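PDB 1LJ8: mannitol dehydrogenase from Pseudomonas fluorescens, which probably catalyses the NAD-dependent oxidation of mannitol at C2 to fructose, as a monomeric long-chain dehydrogenase. Local coordinates for residues P290-M294 and L343-I349. Numbering follows the deposited sequence.
Sequences PYEEM and LAPVPGI
A loop can mould itself to the side of a helix. Residues 290-294 are helical, with Met-294 N hydrogen-bonded to Pro-290 O (3.0 Å); 343-349 runs extended past them, Ala-344 CA lying 5.7 Å from Pro-290 CA and Leu-343 CA 6.5 Å from Met-294 CA, then folds into a type II turn, Val-346 to Ile-349, with Gly-348 at phi 84°. The principal bump, Val-346 CG1, enters the hollow among Pro-290 (CB, 3.9 Å), Met-294 (CB, 4.2 Å) and Tyr-291, whose CE2 lies 3.8 Å from Val-346 CB. Tyr-291, chi1 m, donates OH to Pro-347 O (2.6 Å). Met-294, a selenomethionine with chi1 t, chi2 t, chi3 p, brings SE to 3.9 Å from Ile-349 CG2. Beside the closest approach, one water donates to Pro-290 O (2.7 Å) and Ala-344 O (3.0 Å), another to Glu-293 OE1 (2.6 Å), accepting from Ala-344 N (2.9 Å); Glu-293 OE2 is hydrogen-bonded to His-194 NE2. Such packing joins helix 289-313 to the 325-339/351-362 connection in the mostly helical C-terminal domain of mannitol dehydrogenases.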
loop_
_atom_site.group_PDB
_atom_site.type_symbol
_atom_site.label_atom_id
_atom_site.label_comp_id
_atom_site.label_asym_id
_atom_site.label_seq_id
_atom_site.Cartn_x
_atom_site.Cartn_y
_atom_site.Cartn_z
ATOM N N PRO A 290 -9.213 -14.083 -5.704
ATOM C CA PRO A 290 -8.637 -14.061 -7.050
ATOM C C PRO A 290 -8.491 -12.651 -7.655
ATOM O O PRO A 290 -7.602 -12.411 -8.470
ATOM C CB PRO A 290 -9.577 -14.967 -7.866
ATOM C CG PRO A 290 -10.838 -14.976 -7.112
ATOM C CD PRO A 290 -10.436 -14.904 -5.647
ATOM N N TYR A 291 -9.362 -11.729 -7.243
ATOM C CA TYR A 291 -9.317 -10.347 -7.714
ATOM C C TYR A 291 -8.100 -9.630 -7.107
ATOM O O TYR A 291 -7.395 -8.924 -7.798
ATOM C CB TYR A 291 -10.581 -9.604 -7.310
ATOM C CG TYR A 291 -11.825 -10.247 -7.877
ATOM C CD1 TYR A 291 -12.786 -10.819 -7.040
ATOM C CD2 TYR A 291 -12.017 -10.309 -9.262
ATOM C CE1 TYR A 291 -13.930 -11.442 -7.588
ATOM C CE2 TYR A 291 -13.126 -10.925 -9.810
ATOM C CZ TYR A 291 -14.084 -11.489 -8.971
ATOM O OH TYR A 291 -15.175 -12.131 -9.545
ATOM N N GLU A 292 -7.858 -9.827 -5.808
ATOM C CA GLU A 292 -6.685 -9.178 -5.186
ATOM C C GLU A 292 -5.407 -9.828 -5.747
ATOM O O GLU A 292 -4.407 -9.145 -5.980
ATOM C CB GLU A 292 -6.734 -9.294 -3.648
ATOM C CG GLU A 292 -5.555 -8.552 -2.919
ATOM C CD GLU A 292 -5.451 -7.017 -3.190
ATOM O OE1 GLU A 292 -4.600 -6.347 -2.532
ATOM O OE2 GLU A 292 -6.194 -6.453 -4.029
ATOM N N GLU A 293 -5.418 -11.145 -5.976
ATOM C CA GLU A 293 -4.218 -11.806 -6.548
ATOM C C GLU A 293 -3.914 -11.200 -7.915
ATOM O O GLU A 293 -2.740 -10.949 -8.263
ATOM C CB GLU A 293 -4.448 -13.329 -6.706
ATOM C CG GLU A 293 -4.368 -14.071 -5.386
ATOM C CD GLU A 293 -4.976 -15.474 -5.436
ATOM O OE1 GLU A 293 -5.283 -15.951 -6.555
ATOM O OE2 GLU A 293 -5.143 -16.078 -4.340
HETATM N N MSE A 294 -4.975 -11.009 -8.690
HETATM C CA MSE A 294 -4.894 -10.417 -10.021
HETATM C C MSE A 294 -4.308 -9.001 -10.021
HETATM O O MSE A 294 -3.404 -8.651 -10.810
HETATM C CB MSE A 294 -6.294 -10.326 -10.646
HETATM C CG MSE A 294 -6.305 -9.607 -11.969
HETATM SE SE MSE A 294 -8.173 -9.073 -12.456
HETATM C CE MSE A 294 -8.393 -7.553 -11.271
ATOM N N LEU A 343 -2.679 -16.879 -13.072
ATOM C CA LEU A 343 -3.858 -16.346 -12.379
ATOM C C LEU A 343 -5.061 -17.251 -12.272
ATOM O O LEU A 343 -5.423 -17.934 -13.232
ATOM C CB LEU A 343 -4.291 -15.021 -13.050
ATOM C CG LEU A 343 -3.196 -13.942 -13.045
ATOM C CD1 LEU A 343 -3.670 -12.667 -13.796
ATOM C CD2 LEU A 343 -2.868 -13.592 -11.555
ATOM N N ALA A 344 -5.658 -17.239 -11.082
ATOM C CA ALA A 344 -6.880 -17.980 -10.803
ATOM C C ALA A 344 -7.974 -17.257 -11.565
ATOM O O ALA A 344 -7.848 -16.080 -11.934
ATOM C CB ALA A 344 -7.169 -17.984 -9.300
ATOM N N PRO A 345 -9.078 -17.954 -11.829
ATOM C CA PRO A 345 -10.195 -17.362 -12.557
ATOM C C PRO A 345 -10.743 -16.138 -11.824
ATOM O O PRO A 345 -10.783 -16.110 -10.586
ATOM C CB PRO A 345 -11.235 -18.503 -12.584
ATOM C CG PRO A 345 -10.375 -19.756 -12.579
ATOM C CD PRO A 345 -9.293 -19.396 -11.557
ATOM N N VAL A 346 -11.150 -15.142 -12.597
ATOM C CA VAL A 346 -11.729 -13.919 -12.039
ATOM C C VAL A 346 -13.086 -13.642 -12.678
ATOM O O VAL A 346 -13.191 -12.917 -13.658
ATOM C CB VAL A 346 -10.804 -12.706 -12.215
ATOM C CG1 VAL A 346 -9.658 -12.784 -11.139
ATOM C CG2 VAL A 346 -10.180 -12.695 -13.638
ATOM N N PRO A 347 -14.153 -14.240 -12.119
ATOM C CA PRO A 347 -15.503 -14.020 -12.690
ATOM C C PRO A 347 -15.866 -12.551 -12.936
ATOM O O PRO A 347 -15.677 -11.702 -12.063
ATOM C CB PRO A 347 -16.423 -14.676 -11.653
ATOM C CG PRO A 347 -15.592 -15.847 -11.162
ATOM C CD PRO A 347 -14.204 -15.194 -10.988
ATOM N N GLY A 348 -16.372 -12.257 -14.137
ATOM C CA GLY A 348 -16.786 -10.900 -14.468
ATOM C C GLY A 348 -15.685 -9.973 -14.955
ATOM O O GLY A 348 -15.892 -8.773 -15.169
ATOM N N ILE A 349 -14.487 -10.512 -15.106
ATOM C CA ILE A 349 -13.401 -9.685 -15.560
ATOM C C ILE A 349 -12.784 -10.301 -16.784
ATOM O O ILE A 349 -12.517 -11.504 -16.824
ATOM C CB ILE A 349 -12.251 -9.584 -14.508
ATOM C CG1 ILE A 349 -12.742 -8.872 -13.274
ATOM C CG2 ILE A 349 -11.039 -8.851 -15.131
ATOM C CD1 ILE A 349 -13.047 -7.407 -13.510
HETATM O O HOH W 1 -6.431 -14.009 -10.305
HETATM O O HOH W 2 -4.463 -15.589 -9.040
#